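Local structure of choline dehydrogenase and related flavoproteins (Aspergillus oryzae, 3Q9T) at residues A[305-310]-A[508-513]; A[6-11]-A[30-35]; A[229-234]-A[276-281]. The protein is a formate oxidase of the glucose-methanol-choline oxidoreductase family that carries 8-formyl-FAD at its catalytic site. All coordinates share one frame; numbering follows the deposited sequence.

Interaction 1: A[305-310]-A[508-513]. With FAY ([(2R,3S,4R,5R)-5-(6-amino-9H-purin-9-yl)-3,4-dihydroxytetrahydrofuran-2-yl]methyl (2R,3S,4S)-5-(8-formyl-7-methyl-2,4-dioxo-3,4-dihydrobenzo[g]pteridin-10(2H)-yl)-2,3,4-trihydroxypentyl dihydrogen diphosphate), chain D.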
# COMPACT_ATOMS: atom_id res chain seq x y z
N MET A 305 -1.27 17.22 9.57
CA MET A 305 0.19 17.17 9.53
C MET A 305 0.73 16.19 10.57
O MET A 305 0.29 16.17 11.73
CB MET A 305 0.81 18.55 9.77
CG MET A 305 2.25 18.65 9.30
SD MET A 305 2.40 18.84 7.50
CE MET A 305 4.17 18.69 7.35
N ASP A 306 1.68 15.36 10.14
CA ASP A 306 2.24 14.32 10.99
C ASP A 306 3.75 14.29 10.74
O ASP A 306 4.24 14.95 9.81
CB ASP A 306 1.59 12.98 10.65
CG ASP A 306 1.90 11.86 11.66
OD1 ASP A 306 2.57 12.10 12.67
OD2 ASP A 306 1.45 10.72 11.44
N HIS A 307 4.49 13.54 11.56
CA HIS A 307 5.93 13.36 11.34
C HIS A 307 6.17 12.04 10.61
O HIS A 307 5.74 11.00 11.09
CB HIS A 307 6.66 13.25 12.67
CG HIS A 307 6.72 14.52 13.46
ND1 HIS A 307 6.57 14.55 14.82
CD2 HIS A 307 6.96 15.80 13.08
CE1 HIS A 307 6.70 15.79 15.26
NE2 HIS A 307 6.94 16.57 14.22
N PRO A 308 6.91 12.07 9.49
CA PRO A 308 7.25 10.77 8.88
C PRO A 308 8.44 10.20 9.64
O PRO A 308 9.24 10.97 10.17
CB PRO A 308 7.67 11.16 7.46
CG PRO A 308 8.27 12.52 7.62
CD PRO A 308 7.61 13.18 8.82
N GLY A 309 8.52 8.87 9.74
CA GLY A 309 9.61 8.23 10.44
C GLY A 309 10.13 7.13 9.55
O GLY A 309 9.34 6.42 8.92
N VAL A 310 11.45 7.01 9.43
CA VAL A 310 12.04 5.80 8.88
C VAL A 310 12.85 5.07 9.95
O VAL A 310 14.00 5.41 10.21
CB VAL A 310 12.91 6.06 7.62
CG1 VAL A 310 13.64 4.79 7.19
CG2 VAL A 310 12.05 6.60 6.49
N ALA A 508 5.16 8.55 12.58
CA ALA A 508 5.81 8.52 13.89
C ALA A 508 4.76 8.64 15.00
O ALA A 508 5.09 8.83 16.16
CB ALA A 508 6.86 9.62 14.00
N PHE A 509 3.48 8.53 14.61
CA PHE A 509 2.33 8.54 15.54
C PHE A 509 1.96 9.92 16.10
O PHE A 509 1.37 10.00 17.18
CB PHE A 509 2.52 7.53 16.68
CG PHE A 509 2.82 6.12 16.21
CD1 PHE A 509 1.85 5.35 15.58
CD2 PHE A 509 4.08 5.56 16.39
CE1 PHE A 509 2.11 4.06 15.15
CE2 PHE A 509 4.35 4.26 15.96
CZ PHE A 509 3.36 3.51 15.35
N HIS A 510 2.25 10.99 15.36
CA HIS A 510 1.95 12.35 15.83
C HIS A 510 1.03 13.18 14.92
O HIS A 510 1.31 14.35 14.68
CB HIS A 510 3.25 13.15 16.04
CG HIS A 510 4.32 12.38 16.76
ND1 HIS A 510 5.66 12.55 16.50
CD2 HIS A 510 4.23 11.42 17.71
CE1 HIS A 510 6.36 11.72 17.25
NE2 HIS A 510 5.52 11.03 18.00
N PRO A 511 -0.08 12.60 14.42
CA PRO A 511 -0.95 13.42 13.56
C PRO A 511 -1.60 14.63 14.29
O PRO A 511 -1.92 14.54 15.48
CB PRO A 511 -2.03 12.43 13.12
CG PRO A 511 -2.06 11.42 14.23
CD PRO A 511 -0.63 11.26 14.65
N THR A 512 -1.82 15.73 13.56
CA THR A 512 -2.35 16.98 14.09
C THR A 512 -3.08 17.77 13.00
O THR A 512 -3.04 17.41 11.83
CB THR A 512 -1.22 17.90 14.61
OG1 THR A 512 -0.37 18.29 13.52
CG2 THR A 512 -0.38 17.23 15.71
N GLY A 513 -3.77 18.85 13.41
CA GLY A 513 -4.08 19.94 12.50
C GLY A 513 -5.44 20.04 11.85
O GLY A 513 -5.76 21.06 11.23
P FAY D . -5.91 13.27 21.56
N1 FAY D . 3.19 11.17 21.79
C2 FAY D . 4.20 11.37 22.72
O2 FAY D . 4.33 12.46 23.26
N3 FAY D . 4.74 10.29 23.38
C4 FAY D . 4.73 9.07 22.75
O4 FAY D . 5.74 8.35 22.88
N5 FAY D . 3.67 7.63 21.17
C6 FAY D . 2.37 6.02 20.06
C7 FAY D . 1.20 5.62 19.44
C8 FAY D . 0.17 6.56 19.24
O8 FAY D . -2.10 6.80 18.75
C9 FAY D . 0.30 7.84 19.78
PA FAY D . -6.99 10.66 21.58
C1' FAY D . 0.60 10.65 20.61
C10 FAY D . 2.95 9.91 21.29
N10 FAY D . 1.72 9.61 20.69
N1A FAY D . -17.31 7.85 19.31
O1A FAY D . -6.91 9.56 20.57
C1B FAY D . -12.50 8.57 21.30
O1P FAY D . -6.62 13.71 22.82
C2' FAY D . -0.22 10.71 21.91
O2' FAY D . -0.48 9.41 22.30
C2A FAY D . -16.93 7.81 20.64
O2A FAY D . -6.06 10.48 22.75
C2B FAY D . -11.31 7.65 21.17
O2B FAY D . -11.59 6.31 21.55
O2P FAY D . -5.86 14.40 20.54
C3' FAY D . -1.54 11.55 22.04
O3' FAY D . -2.59 10.94 22.78
N3A FAY D . -15.61 8.02 21.00
C3B FAY D . -10.33 8.29 22.12
O3B FAY D . -10.62 7.86 23.43
O3P FAY D . -6.71 12.06 20.87
C4' FAY D . -2.13 12.02 20.73
O4' FAY D . -1.06 12.63 20.02
C4A FAY D . -14.68 8.27 20.04
C4B FAY D . -10.68 9.76 22.05
O4B FAY D . -11.94 9.85 21.43
C4X FAY D . 3.82 8.89 21.69
C5' FAY D . -3.30 13.01 20.99
O5' FAY D . -4.41 12.67 21.83
C5A FAY D . -15.05 8.33 18.70
C5B FAY D . -9.63 10.54 21.29
O5B FAY D . -8.52 10.72 22.13
C5X FAY D . 2.57 7.36 20.40
C6A FAY D . -16.37 8.11 18.32
N6A FAY D . -16.70 8.06 17.02
N7A FAY D . -13.94 8.60 17.98
C7M FAY D . 1.15 4.24 18.83
C8A FAY D . -12.89 8.73 18.82
C8M FAY D . -1.18 6.04 18.94
C9A FAY D . 1.51 8.28 20.32
N9A FAY D . -13.33 8.53 20.09

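Interaction 2: A[6-11]-A[30-35]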
# COMPACT_ATOMS: atom_id res chain seq x y z
N HIS A 6 -29.09 15.81 31.11
CA HIS A 6 -28.40 17.09 30.94
C HIS A 6 -27.17 17.15 31.85
O HIS A 6 -27.19 16.63 32.97
CB HIS A 6 -29.33 18.25 31.29
CG HIS A 6 -30.33 18.57 30.22
ND1 HIS A 6 -30.43 19.83 29.65
CD2 HIS A 6 -31.27 17.81 29.62
CE1 HIS A 6 -31.38 19.81 28.73
NE2 HIS A 6 -31.90 18.60 28.69
N PHE A 7 -26.10 17.78 31.38
CA PHE A 7 -24.92 17.99 32.20
C PHE A 7 -24.43 19.38 31.86
O PHE A 7 -24.68 19.85 30.76
CB PHE A 7 -23.84 16.96 31.87
CG PHE A 7 -24.28 15.53 32.06
CD1 PHE A 7 -23.93 14.84 33.20
CD2 PHE A 7 -25.04 14.89 31.09
CE1 PHE A 7 -24.33 13.51 33.39
CE2 PHE A 7 -25.44 13.57 31.27
CZ PHE A 7 -25.09 12.88 32.42
N ASP A 8 -23.76 20.04 32.81
CA ASP A 8 -23.12 21.33 32.52
C ASP A 8 -22.18 21.23 31.32
O ASP A 8 -22.22 22.08 30.41
CB ASP A 8 -22.34 21.85 33.73
CG ASP A 8 -23.21 22.61 34.73
OD1 ASP A 8 -24.41 22.79 34.45
OD2 ASP A 8 -22.69 23.03 35.77
N PHE A 9 -21.32 20.22 31.33
CA PHE A 9 -20.34 20.05 30.25
C PHE A 9 -20.32 18.62 29.75
O PHE A 9 -20.27 17.67 30.54
CB PHE A 9 -18.94 20.45 30.70
CG PHE A 9 -18.81 21.89 31.06
CD1 PHE A 9 -18.81 22.86 30.07
CD2 PHE A 9 -18.71 22.29 32.39
CE1 PHE A 9 -18.69 24.19 30.40
CE2 PHE A 9 -18.59 23.62 32.73
CZ PHE A 9 -18.59 24.58 31.74
N VAL A 10 -20.33 18.48 28.43
CA VAL A 10 -20.21 17.17 27.81
C VAL A 10 -18.87 17.10 27.07
O VAL A 10 -18.60 17.93 26.22
CB VAL A 10 -21.36 16.89 26.83
CG1 VAL A 10 -21.13 15.61 26.08
CG2 VAL A 10 -22.71 16.86 27.58
N ILE A 11 -18.03 16.13 27.43
CA ILE A 11 -16.83 15.87 26.64
C ILE A 11 -17.06 14.66 25.72
O ILE A 11 -17.43 13.57 26.17
CB ILE A 11 -15.58 15.63 27.50
CG1 ILE A 11 -15.05 16.95 28.10
CG2 ILE A 11 -14.46 14.98 26.67
CD1 ILE A 11 -15.92 17.54 29.15
N ASN A 30 -19.38 20.72 42.29
CA ASN A 30 -20.76 20.98 41.93
C ASN A 30 -21.06 20.98 40.43
O ASN A 30 -22.22 20.95 40.02
CB ASN A 30 -21.21 22.30 42.52
CG ASN A 30 -21.10 22.32 44.03
OD1 ASN A 30 -21.75 21.54 44.72
ND2 ASN A 30 -20.26 23.21 44.53
N VAL A 31 -20.02 21.05 39.61
CA VAL A 31 -20.23 21.10 38.17
C VAL A 31 -20.43 19.68 37.65
O VAL A 31 -19.64 18.79 37.96
CB VAL A 31 -19.06 21.83 37.48
CG1 VAL A 31 -19.15 21.68 35.98
CG2 VAL A 31 -19.03 23.31 37.89
N THR A 32 -21.50 19.45 36.90
CA THR A 32 -21.73 18.11 36.33
C THR A 32 -21.05 17.96 34.99
O THR A 32 -21.22 18.79 34.09
CB THR A 32 -23.22 17.81 36.13
OG1 THR A 32 -23.86 18.95 35.51
CG2 THR A 32 -23.90 17.49 37.45
N VAL A 33 -20.30 16.87 34.84
CA VAL A 33 -19.55 16.61 33.61
C VAL A 33 -19.87 15.21 33.10
O VAL A 33 -19.84 14.21 33.86
CB VAL A 33 -18.01 16.73 33.86
CG1 VAL A 33 -17.22 16.59 32.54
CG2 VAL A 33 -17.67 18.04 34.55
N LEU A 34 -20.19 15.12 31.81
CA LEU A 34 -20.37 13.83 31.16
C LEU A 34 -19.22 13.57 30.20
O LEU A 34 -18.82 14.47 29.46
CB LEU A 34 -21.69 13.77 30.38
CG LEU A 34 -21.83 12.64 29.35
CD1 LEU A 34 -22.08 11.30 30.04
CD2 LEU A 34 -22.94 12.95 28.36
N ILE A 35 -18.68 12.35 30.21
CA ILE A 35 -17.76 11.90 29.18
C ILE A 35 -18.32 10.71 28.38
O ILE A 35 -18.56 9.65 28.93
CB ILE A 35 -16.39 11.46 29.76
CG1 ILE A 35 -15.82 12.55 30.67
CG2 ILE A 35 -15.42 11.13 28.64
CD1 ILE A 35 -14.67 12.09 31.54

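Interaction 3: A[229-234]-A[276-281]. With FAY ([(2R,3S,4R,5R)-5-(6-amino-9H-purin-9-yl)-3,4-dihydroxytetrahydrofuran-2-yl]methyl (2R,3S,4S)-5-(8-formyl-7-methyl-2,4-dioxo-3,4-dihydrobenzo[g]pteridin-10(2H)-yl)-2,3,4-trihydroxypentyl dihydrogen diphosphate), chain D.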
# COMPACT_ATOMS: atom_id res chain seq x y z
N SER A 229 -20.20 7.78 18.89
CA SER A 229 -20.85 9.03 18.49
C SER A 229 -21.48 8.93 17.11
O SER A 229 -20.87 8.40 16.15
CB SER A 229 -19.86 10.20 18.53
OG SER A 229 -18.82 10.02 17.58
N LYS A 230 -22.70 9.43 17.00
CA LYS A 230 -23.37 9.51 15.73
C LYS A 230 -23.25 10.91 15.16
O LYS A 230 -22.95 11.07 13.98
CB LYS A 230 -24.84 9.15 15.87
CG LYS A 230 -25.60 9.35 14.59
CD LYS A 230 -27.10 9.19 14.82
CE LYS A 230 -27.88 9.75 13.64
NZ LYS A 230 -29.36 9.63 13.88
N ARG A 231 -23.46 11.92 16.00
CA ARG A 231 -23.60 13.30 15.52
C ARG A 231 -23.60 14.30 16.67
O ARG A 231 -24.03 13.98 17.77
CB ARG A 231 -24.92 13.43 14.77
CG ARG A 231 -25.07 14.68 13.92
CD ARG A 231 -26.48 14.73 13.36
NE ARG A 231 -26.72 13.66 12.40
CZ ARG A 231 -27.93 13.24 12.03
NH1 ARG A 231 -29.01 13.77 12.58
NH2 ARG A 231 -28.04 12.25 11.15
N LEU A 232 -23.13 15.51 16.42
CA LEU A 232 -23.30 16.59 17.38
C LEU A 232 -24.72 17.11 17.17
O LEU A 232 -25.20 17.16 16.04
CB LEU A 232 -22.29 17.71 17.13
CG LEU A 232 -21.07 17.96 18.04
CD1 LEU A 232 -20.76 16.83 19.02
CD2 LEU A 232 -19.86 18.26 17.16
N ILE A 233 -25.41 17.47 18.26
CA ILE A 233 -26.75 18.05 18.18
C ILE A 233 -26.66 19.57 18.03
O ILE A 233 -26.27 20.29 18.97
CB ILE A 233 -27.62 17.69 19.42
CG1 ILE A 233 -27.65 16.17 19.63
CG2 ILE A 233 -29.05 18.25 19.28
CD1 ILE A 233 -28.71 15.69 20.67
N ILE A 234 -27.01 20.06 16.84
CA ILE A 234 -26.86 21.46 16.49
C ILE A 234 -28.21 22.11 16.23
O ILE A 234 -28.98 21.65 15.39
CB ILE A 234 -26.01 21.63 15.21
CG1 ILE A 234 -24.68 20.90 15.33
CG2 ILE A 234 -25.80 23.11 14.91
CD1 ILE A 234 -23.73 21.55 16.30
N MET A 276 -18.02 17.06 10.45
CA MET A 276 -18.63 16.97 9.12
C MET A 276 -20.00 16.29 9.15
O MET A 276 -20.92 16.78 8.53
CB MET A 276 -17.68 16.34 8.12
CG MET A 276 -16.50 17.24 7.82
SD MET A 276 -15.40 16.61 6.54
CE MET A 276 -14.55 15.29 7.39
N LEU A 277 -20.12 15.18 9.87
CA LEU A 277 -21.38 14.48 9.99
C LEU A 277 -22.44 15.35 10.65
O LEU A 277 -23.63 15.09 10.53
CB LEU A 277 -21.21 13.19 10.82
CG LEU A 277 -20.40 12.06 10.16
CD1 LEU A 277 -20.33 10.84 11.06
CD2 LEU A 277 -20.99 11.69 8.82
N SER A 278 -21.99 16.39 11.35
CA SER A 278 -22.87 17.26 12.10
C SER A 278 -23.19 18.52 11.32
O SER A 278 -23.84 19.42 11.84
CB SER A 278 -22.24 17.62 13.44
OG SER A 278 -22.01 16.46 14.21
N GLY A 279 -22.71 18.59 10.08
CA GLY A 279 -22.99 19.73 9.22
C GLY A 279 -21.96 20.84 9.25
O GLY A 279 -22.23 21.95 8.79
N ILE A 280 -20.78 20.56 9.77
CA ILE A 280 -19.74 21.59 9.83
C ILE A 280 -18.50 21.12 9.10
O ILE A 280 -17.80 20.24 9.58
CB ILE A 280 -19.35 21.92 11.29
CG1 ILE A 280 -20.58 22.29 12.12
CG2 ILE A 280 -18.31 23.04 11.31
CD1 ILE A 280 -20.42 22.01 13.59
N GLY A 281 -18.23 21.72 7.95
CA GLY A 281 -17.08 21.34 7.15
C GLY A 281 -17.19 21.92 5.75
O GLY A 281 -17.99 22.82 5.51
P FAY D . -5.91 13.27 21.56
N1 FAY D . 3.19 11.17 21.79
C2 FAY D . 4.20 11.37 22.72
O2 FAY D . 4.33 12.46 23.26
N3 FAY D . 4.74 10.29 23.38
C4 FAY D . 4.73 9.07 22.75
O4 FAY D . 5.74 8.35 22.88
N5 FAY D . 3.67 7.63 21.17
C6 FAY D . 2.37 6.02 20.06
C7 FAY D . 1.20 5.62 19.44
C8 FAY D . 0.17 6.56 19.24
O8 FAY D . -2.10 6.80 18.75
C9 FAY D . 0.30 7.84 19.78
PA FAY D . -6.99 10.66 21.58
C1' FAY D . 0.60 10.65 20.61
C10 FAY D . 2.95 9.91 21.29
N10 FAY D . 1.72 9.61 20.69
N1A FAY D . -17.31 7.85 19.31
O1A FAY D . -6.91 9.56 20.57
C1B FAY D . -12.50 8.57 21.30
O1P FAY D . -6.62 13.71 22.82
C2' FAY D . -0.22 10.71 21.91
O2' FAY D . -0.48 9.41 22.30
C2A FAY D . -16.93 7.81 20.64
O2A FAY D . -6.06 10.48 22.75
C2B FAY D . -11.31 7.65 21.17
O2B FAY D . -11.59 6.31 21.55
O2P FAY D . -5.86 14.40 20.54
C3' FAY D . -1.54 11.55 22.04
O3' FAY D . -2.59 10.94 22.78
N3A FAY D . -15.61 8.02 21.00
C3B FAY D . -10.33 8.29 22.12
O3B FAY D . -10.62 7.86 23.43
O3P FAY D . -6.71 12.06 20.87
C4' FAY D . -2.13 12.02 20.73
O4' FAY D . -1.06 12.63 20.02
C4A FAY D . -14.68 8.27 20.04
C4B FAY D . -10.68 9.76 22.05
O4B FAY D . -11.94 9.85 21.43
C4X FAY D . 3.82 8.89 21.69
C5' FAY D . -3.30 13.01 20.99
O5' FAY D . -4.41 12.67 21.83
C5A FAY D . -15.05 8.33 18.70
C5B FAY D . -9.63 10.54 21.29
O5B FAY D . -8.52 10.72 22.13
C5X FAY D . 2.57 7.36 20.40
C6A FAY D . -16.37 8.11 18.32
N6A FAY D . -16.70 8.06 17.02
N7A FAY D . -13.94 8.60 17.98
C7M FAY D . 1.15 4.24 18.83
C8A FAY D . -12.89 8.73 18.82
C8M FAY D . -1.18 6.04 18.94
C9A FAY D . 1.51 8.28 20.32
N9A FAY D . -13.33 8.53 20.09
O HOH W 1 -26.19 18.27 13.01

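Interaction 1: A[305-310]-A[508-513]
Met305 and Thr512 form a single antiparallel hydrogen-bonded pair in which both backbone polar atoms of Met305 are used. Met305 N gives a hydrogen bond to Thr512 O at 2.9 Å, reaching it from above the carbonyl plane. Met305 O is gripped twice: by the hydroxyl OG1 of Thr512 at 2.9 Å, and more weakly by Thr512 N. The hydroxyl arrives there because OG1 sits between the backbone N and the carbonyl carbon (chi1 64°). Next along the chain, the carboxylate of Asp306 divides its oxygens. Asp306 OD1 takes a bond from His307 N at 2.6 Å, met from above the carboxylate plane, and a weak one from His510 N; OD2 is held by Thr507 OG1. Ala508 N closes the series on His307 O at 2.9 Å. Between the two imidazoles, His307 ND1 and His510 ND1 lie 2.8 Å apart in a hydrogen bond that runs rim to rim, each nitrogen near the plane of the other ring while the planes stand at 88°. The other nitrogen of the first ring, His307 NE2, has a weak bond to Pro550 O. Phe509 lays one ring face against the flavin methyl, CD1 to FAY C7M 3.5 Å. His510 lies beside the flavin and touches Arg553, consistent with the His-Arg pair of this catalytic site. Strand 308-316 carries on from the contact, bonded to strand 415-423 through Pro308 and Val310; Pro511 packs on helix 267-277 and Val310 on helix 454-473.

Interaction 2: A[6-11]-A[30-35]
Phe7 lays its ring flat against Leu34, whose CB stands 3.5 Å from the ring centroid and only 12° off the normal, a CH-pi contact over the face. The leucine CG is anti to the backbone N (chi1 164°), and its CD2 branch runs on past the ring to Val10 CG1 at 3.9 Å. Beside this pair the chain turns a corner at Asp8, where Asp8 N gives a nearly straight hydrogen bond (171°) to Thr32 OG1 at 2.9 Å, so a side-chain hydroxyl receives the amide at the bend. Regular parallel pairing follows. Phe9 N binds Thr32 O, Leu34 N binds Phe9 O at 2.8 Å, and Ile11 N binds Leu34 O at 2.7 Å, the alternating ladder of two parallel strands whose short axes lie 4.7 Å apart. Phe9, Ile11, Val33 and Ile35 share one face of the sheet. On it Ile11 CD1 meets Val33 CG1 at 3.8 Å, and Val31 CG1, just before the strand, reaches the edge of the Phe9 ring, near its plane, 3.7 Å from CD2. Helix 16-25 packs over this face, with Leu25 against Phe9 and Ala22 against both isoleucines. Strand 9-12, helix 16-25 and strand 33-36 thus make a beta-alpha-beta crossover, the opening unit of the Rossmann-type FAD-binding fold. Within the parallel sheet strand 33-36 lies between strands 9-12 and 221-224; strand 261-264 flanks strand 9-12 on its other side, and Leu34 touches Thr222 and Val224.

Interaction 3: A[229-234]-A[276-281]
Ser278 presses its hydroxyl into the backbone of strand 227-235, where OG accepts a hydrogen bond from Leu232 N at 2.7 Å (162°). The same OG binds Leu274 O one turn back in helix 267-277, and its placement beside the backbone N, anti to the carbonyl carbon (chi1 -61°), serves both partners. Packing round it is close: Leu232 CB comes to 3.2 Å from Ser278 OG, and Arg231 CG lies 3.6 Å from that oxygen. A water donates to Ser278 O at 2.9 Å and, weakly, to Leu232 O, adding a looser link, this one from backbone to backbone. Leu277, the last helical residue before Ser278, directs CD1 to Lys230 O and also touches Ile291. Its carbonyl oxygen is passed by the aliphatic part of Arg231, CG to Leu277 O 3.7 Å. The helix ends here in a Schellman motif: Gly279 takes positive phi (93°), with two bonds back into the last turn, one of them Gly279 N to Met276 O. In the strand, Lys230 and Arg231 both face Thr245 of strand 240-248 in a classic beta bulge. Strand 227-235 is outermost in its four-stranded sheet, and Leu232 N is turned to the helix end while Arg231 and Ile233 bond to strand 240-248. Ile280, beyond the turn, meets Ile234 loosely, tip to tip, through their CD1 methyls. Near the start of the strand Ser229 N donates to the adenine, reaching FAY N1A at 2.9 Å, and Ser229 OG is held by Gln266 OE1.

How the interactions relate
Along the chain, interaction 2 closes first, then interaction 3, and interaction 1 last. Interactions 2 and 3 are neighbours, their centres 19 Å apart and nearest atoms about 7 Å, and both reach the four-stranded mixed sheet whose outermost strands are 6-7 and 227-235. Interaction 1 lies nearer the centre of the molecule, its centre 26 Å from that of interaction 3 and 32 Å from that of interaction 2. The long FAD derivative joins two of them: 229-234 meets its adenine, 508-513 its flavin. Helix 267-277 ends in interaction 3 and packs against Pro511 of interaction 1. The nucleotide-binding fold thus holds one end of the cofactor while the catalytic site takes the other.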